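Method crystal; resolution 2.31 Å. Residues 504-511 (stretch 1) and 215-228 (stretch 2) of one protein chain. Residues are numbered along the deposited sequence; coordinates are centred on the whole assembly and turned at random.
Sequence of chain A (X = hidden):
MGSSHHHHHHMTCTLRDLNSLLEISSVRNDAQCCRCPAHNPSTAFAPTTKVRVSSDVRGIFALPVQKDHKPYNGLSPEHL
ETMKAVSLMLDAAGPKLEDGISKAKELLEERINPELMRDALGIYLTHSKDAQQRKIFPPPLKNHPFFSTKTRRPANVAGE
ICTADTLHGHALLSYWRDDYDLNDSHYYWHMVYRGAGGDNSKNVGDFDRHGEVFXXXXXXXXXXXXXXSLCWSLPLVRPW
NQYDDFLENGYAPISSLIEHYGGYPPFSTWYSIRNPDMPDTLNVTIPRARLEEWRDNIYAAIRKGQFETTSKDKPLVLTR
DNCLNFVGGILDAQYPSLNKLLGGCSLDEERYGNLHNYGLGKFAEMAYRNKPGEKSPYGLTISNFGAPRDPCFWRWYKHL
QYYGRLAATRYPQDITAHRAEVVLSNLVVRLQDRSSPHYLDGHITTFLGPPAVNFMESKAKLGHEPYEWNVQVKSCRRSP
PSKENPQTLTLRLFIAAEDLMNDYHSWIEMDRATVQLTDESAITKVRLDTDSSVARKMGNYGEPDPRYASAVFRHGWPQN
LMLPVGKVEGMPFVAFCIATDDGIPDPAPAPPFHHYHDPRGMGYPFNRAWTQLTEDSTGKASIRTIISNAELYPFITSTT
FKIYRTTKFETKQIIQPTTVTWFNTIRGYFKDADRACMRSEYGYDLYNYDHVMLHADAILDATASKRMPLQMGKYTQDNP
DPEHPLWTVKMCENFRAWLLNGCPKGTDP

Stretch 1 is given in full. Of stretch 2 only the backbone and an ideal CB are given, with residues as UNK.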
# COMPACT_ATOMS: atom_id res chain seq x y z
N TYR A 504 21.98 11.34 19.66
CA TYR A 504 21.71 11.79 21.03
C TYR A 504 20.23 12.08 21.26
O TYR A 504 19.66 11.69 22.28
CB TYR A 504 22.48 13.07 21.34
CG TYR A 504 23.99 13.02 21.21
CD1 TYR A 504 24.78 12.37 22.17
CD2 TYR A 504 24.63 13.67 20.16
CE1 TYR A 504 26.16 12.36 22.06
CE2 TYR A 504 26.01 13.66 20.05
CZ TYR A 504 26.77 13.00 21.00
OH TYR A 504 28.15 12.99 20.89
N HIS A 505 19.62 12.78 20.32
CA HIS A 505 18.29 13.34 20.53
C HIS A 505 17.20 12.33 20.27
O HIS A 505 16.02 12.63 20.48
CB HIS A 505 18.13 14.57 19.65
CG HIS A 505 19.27 15.52 19.79
ND1 HIS A 505 19.30 16.50 20.75
CD2 HIS A 505 20.46 15.59 19.15
CE1 HIS A 505 20.45 17.15 20.68
NE2 HIS A 505 21.17 16.61 19.72
N SER A 506 17.59 11.13 19.84
CA SER A 506 16.64 10.05 19.63
C SER A 506 16.45 9.21 20.89
O SER A 506 15.55 8.37 20.95
CB SER A 506 17.07 9.16 18.48
OG SER A 506 16.90 9.83 17.24
N TRP A 507 17.28 9.46 21.90
CA TRP A 507 17.14 8.72 23.13
C TRP A 507 15.95 9.25 23.92
O TRP A 507 15.81 10.45 24.14
CB TRP A 507 18.44 8.79 23.94
CG TRP A 507 19.44 7.86 23.37
CD1 TRP A 507 20.35 8.14 22.38
CD2 TRP A 507 19.62 6.48 23.71
NE1 TRP A 507 21.10 7.02 22.10
CE2 TRP A 507 20.67 5.99 22.90
CE3 TRP A 507 19.01 5.61 24.62
CZ2 TRP A 507 21.12 4.67 22.98
CZ3 TRP A 507 19.46 4.29 24.69
CH2 TRP A 507 20.50 3.84 23.88
N ILE A 508 15.10 8.31 24.31
CA ILE A 508 13.87 8.57 25.05
C ILE A 508 14.07 8.30 26.55
O ILE A 508 14.48 7.19 26.94
CB ILE A 508 12.74 7.67 24.54
CG1 ILE A 508 12.43 7.97 23.07
CG2 ILE A 508 11.52 7.78 25.43
CD1 ILE A 508 11.46 6.96 22.45
N GLU A 509 13.77 9.28 27.40
CA GLU A 509 13.94 9.11 28.84
C GLU A 509 12.82 8.26 29.40
O GLU A 509 11.65 8.52 29.15
CB GLU A 509 14.00 10.46 29.56
CG GLU A 509 14.49 10.33 31.03
CD GLU A 509 14.29 11.58 31.86
OE1 GLU A 509 13.85 12.60 31.30
OE2 GLU A 509 14.56 11.56 33.10
N MET A 510 13.18 7.25 30.19
CA MET A 510 12.20 6.30 30.71
C MET A 510 12.13 6.33 32.24
O MET A 510 11.11 5.95 32.84
CB MET A 510 12.55 4.89 30.22
CG MET A 510 12.40 4.73 28.70
SD MET A 510 10.69 5.03 28.16
CE MET A 510 9.93 3.52 28.78
N ASP A 511 13.21 6.79 32.87
CA ASP A 511 13.24 6.80 34.33
C ASP A 511 14.48 7.48 34.88
O ASP A 511 15.52 7.57 34.20
CB ASP A 511 13.18 5.37 34.89
CG ASP A 511 12.51 5.32 36.26
OD1 ASP A 511 12.23 6.39 36.84
OD2 ASP A 511 12.27 4.19 36.75
N UNK A 215 12.59 23.32 25.67
CA UNK A 215 13.30 22.61 24.61
C UNK A 215 13.31 21.10 24.83
O UNK A 215 13.12 20.31 23.90
CB UNK A 215 14.74 23.13 24.51
N UNK A 216 13.54 20.69 26.08
CA UNK A 216 13.61 19.28 26.42
C UNK A 216 12.29 18.53 26.23
O UNK A 216 12.25 17.43 25.66
CB UNK A 216 14.07 19.13 27.87
N UNK A 217 11.20 19.10 26.74
CA UNK A 217 9.89 18.49 26.61
C UNK A 217 9.51 18.33 25.14
O UNK A 217 9.09 17.25 24.71
CB UNK A 217 8.84 19.32 27.35
N UNK A 218 9.69 19.40 24.37
CA UNK A 218 9.38 19.33 22.95
C UNK A 218 10.30 18.38 22.18
O UNK A 218 9.84 17.68 21.28
CB UNK A 218 9.46 20.73 22.34
N UNK A 219 11.58 18.35 22.53
CA UNK A 219 12.49 17.42 21.86
C UNK A 219 12.19 15.98 22.23
O UNK A 219 12.36 15.06 21.43
CB UNK A 219 13.94 17.75 22.21
N UNK A 220 11.74 15.78 23.46
CA UNK A 220 11.47 14.46 23.95
C UNK A 220 10.15 13.94 23.31
O UNK A 220 10.06 12.77 22.93
CB UNK A 220 11.39 14.47 25.48
N UNK A 221 9.16 14.81 23.10
CA UNK A 221 7.96 14.30 22.43
C UNK A 221 8.20 14.05 20.93
O UNK A 221 7.65 13.11 20.37
CB UNK A 221 6.80 15.29 22.61
N UNK A 222 9.06 14.84 20.29
CA UNK A 222 9.48 14.56 18.91
C UNK A 222 10.22 13.20 18.77
O UNK A 222 9.93 12.42 17.85
CB UNK A 222 10.38 15.69 18.42
N UNK A 223 11.16 12.90 19.67
CA UNK A 223 11.84 11.61 19.64
C UNK A 223 10.85 10.44 19.76
O UNK A 223 10.95 9.44 19.06
CB UNK A 223 12.87 11.54 20.77
N UNK A 224 9.87 10.57 20.65
CA UNK A 224 8.84 9.57 20.79
C UNK A 224 7.92 9.47 19.54
O UNK A 224 7.63 8.36 19.06
CB UNK A 224 8.01 9.88 22.03
N UNK A 225 7.46 10.61 19.04
CA UNK A 225 6.64 10.65 17.83
C UNK A 225 7.35 10.03 16.63
O UNK A 225 6.75 9.29 15.84
CB UNK A 225 6.25 12.09 17.51
N UNK A 226 8.63 10.35 16.49
CA UNK A 226 9.39 9.86 15.36
C UNK A 226 9.64 8.37 15.52
O UNK A 226 9.54 7.62 14.56
CB UNK A 226 10.71 10.62 15.22
N UNK A 227 9.94 7.95 16.75
CA UNK A 227 10.14 6.53 17.02
C UNK A 227 8.84 5.76 16.75
O UNK A 227 8.86 4.65 16.22
CB UNK A 227 10.60 6.32 18.46
N UNK A 228 7.71 6.36 17.12
CA UNK A 228 6.41 5.73 16.90
C UNK A 228 6.17 5.59 15.41
O UNK A 228 5.64 4.57 14.93
CB UNK A 228 5.29 6.54 17.55

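Residues 215-228 form a continuous helix, crossed at 101° by the strand that runs through Glu509 and Met510; helical phi and psi throughout leave most side-chain types possible.

Positions 215, 217 and 218 lie out of its reach, and their CB atoms meet nothing of it; many residues would suit, and Leu215, Val217 and His218 occupy them. Position 216 points sideways, with room for a long side chain to run toward the carboxylate of Glu509; a polar or basic tip would be reasonable there. It is Tyr216, chi1 t, whose OH is modelled 2.1 Å from Glu509 OE1, too close for any interaction to be inferred.

Position 219 points toward stretch 1, but no atom of stretch 1 lies within 5.5 Å of its CB, so a small or polar residue fits the gap. Ser219 leaves space for water 1, which lies 2.9 Å from Ser219 OG and donates a weak hydrogen bond to His505 O.

Position 220 points sideways, near the backbone of residues 507-509, which offers both a carbonyl and an NH. A side chain carrying both acceptor and donor could answer both, making an amide attractive. Glu509 N donates to Gln220 OE1 at 2.3 Å, very short but nearly straight at 174°, while Gln220 NE2 gives a weak bond to Trp507 O at 3.5 Å.

Position 221 is out of reach and 222 points sideways without contact; many residues would suit, and they are Met221 and Val222. At 223 the CB points toward stretch 1 and is already 3.3 Å from His505 O. Little space remains in that direction, favouring alanine or glycine. Ala223 fits, its CB also packing 4.3 Å from Ile508 CG1.

Position 224 points sideways, its CB 4.5 Å from Ile508 CD1. An apolar chain could pack here, while a long one with a donor tip could also reach Glu509 O. In Arg224, Ile508 CG2 lies over one face of the guanidinium, 3.3 Å from Arg224 CZ, and Arg224 NH2 comes 3.0 Å from Glu509 O at the group's edge.

Positions 225 and 228, out of reach, would accept many residues; they are Tyr225 and Glu228. Position 226 points toward stretch 1 across open space, allowing a polar chain; Glu226 OE1 accepts a weak bond from water 2, which also donates weakly to His505 O.

Position 227 faces Ile508 CD1, 4.1 Å from its CB, so a small or β-branched residue is suitable. Thr227 OG1 donates to Ala223 O at 2.7 Å and accepts from water 3, which also donates to Ser506 O.

Stretch 2, residues 215-228: LYVHSQMVARYETE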
# COMPACT_ATOMS: atom_id res chain seq x y z
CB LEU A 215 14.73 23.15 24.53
CG LEU A 215 15.27 23.58 23.17
CD1 LEU A 215 14.21 24.30 22.35
CD2 LEU A 215 16.50 24.48 23.38
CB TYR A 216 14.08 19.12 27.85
CG TYR A 216 14.01 17.69 28.31
CD1 TYR A 216 14.92 16.76 27.85
CD2 TYR A 216 13.02 17.27 29.19
CE1 TYR A 216 14.87 15.47 28.25
CE2 TYR A 216 12.96 15.96 29.61
CZ TYR A 216 13.90 15.07 29.14
OH TYR A 216 13.88 13.75 29.52
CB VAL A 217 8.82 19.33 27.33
CG1 VAL A 217 7.43 18.86 26.97
CG2 VAL A 217 9.05 19.26 28.84
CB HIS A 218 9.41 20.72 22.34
CG HIS A 218 8.23 21.55 22.72
ND1 HIS A 218 8.20 22.33 23.85
CD2 HIS A 218 7.00 21.66 22.15
CE1 HIS A 218 7.02 22.92 23.95
NE2 HIS A 218 6.28 22.54 22.92
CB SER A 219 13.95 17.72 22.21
OG SER A 219 14.78 16.73 21.62
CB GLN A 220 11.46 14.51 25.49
CG GLN A 220 11.52 13.22 26.26
CD GLN A 220 12.80 12.41 26.13
OE1 GLN A 220 12.84 11.27 26.58
NE2 GLN A 220 13.83 12.96 25.51
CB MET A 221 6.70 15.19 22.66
CG MET A 221 6.81 16.69 22.61
SD MET A 221 5.33 17.46 23.40
CE MET A 221 5.38 16.59 24.96
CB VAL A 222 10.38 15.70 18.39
CG1 VAL A 222 11.19 15.27 17.15
CG2 VAL A 222 9.52 16.93 18.10
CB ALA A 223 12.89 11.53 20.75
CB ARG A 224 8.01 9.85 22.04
CG ARG A 224 8.77 9.60 23.35
CD ARG A 224 7.84 9.81 24.54
NE ARG A 224 8.49 9.53 25.82
CZ ARG A 224 8.45 8.35 26.43
NH1 ARG A 224 7.81 7.33 25.86
NH2 ARG A 224 9.07 8.18 27.58
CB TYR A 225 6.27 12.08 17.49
CG TYR A 225 5.29 12.20 16.33
CD1 TYR A 225 4.01 11.65 16.42
CD2 TYR A 225 5.64 12.86 15.15
CE1 TYR A 225 3.10 11.77 15.37
CE2 TYR A 225 4.73 12.99 14.09
CZ TYR A 225 3.46 12.43 14.21
OH TYR A 225 2.52 12.54 13.20
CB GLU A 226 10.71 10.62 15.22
CG GLU A 226 10.52 11.98 14.58
CD GLU A 226 11.77 12.46 13.87
OE1 GLU A 226 12.82 12.59 14.53
OE2 GLU A 226 11.71 12.72 12.65
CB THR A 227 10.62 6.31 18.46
OG1 THR A 227 11.90 6.93 18.63
CG2 THR A 227 10.72 4.82 18.79
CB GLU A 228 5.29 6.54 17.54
CG GLU A 228 3.96 5.80 17.64
CD GLU A 228 3.89 4.88 18.85
OE1 GLU A 228 4.92 4.73 19.55
OE2 GLU A 228 2.80 4.31 19.10
O HOH W 1 15.45 14.53 23.32
O HOH W 2 14.40 12.85 17.48
O HOH W 3 14.33 6.22 19.43
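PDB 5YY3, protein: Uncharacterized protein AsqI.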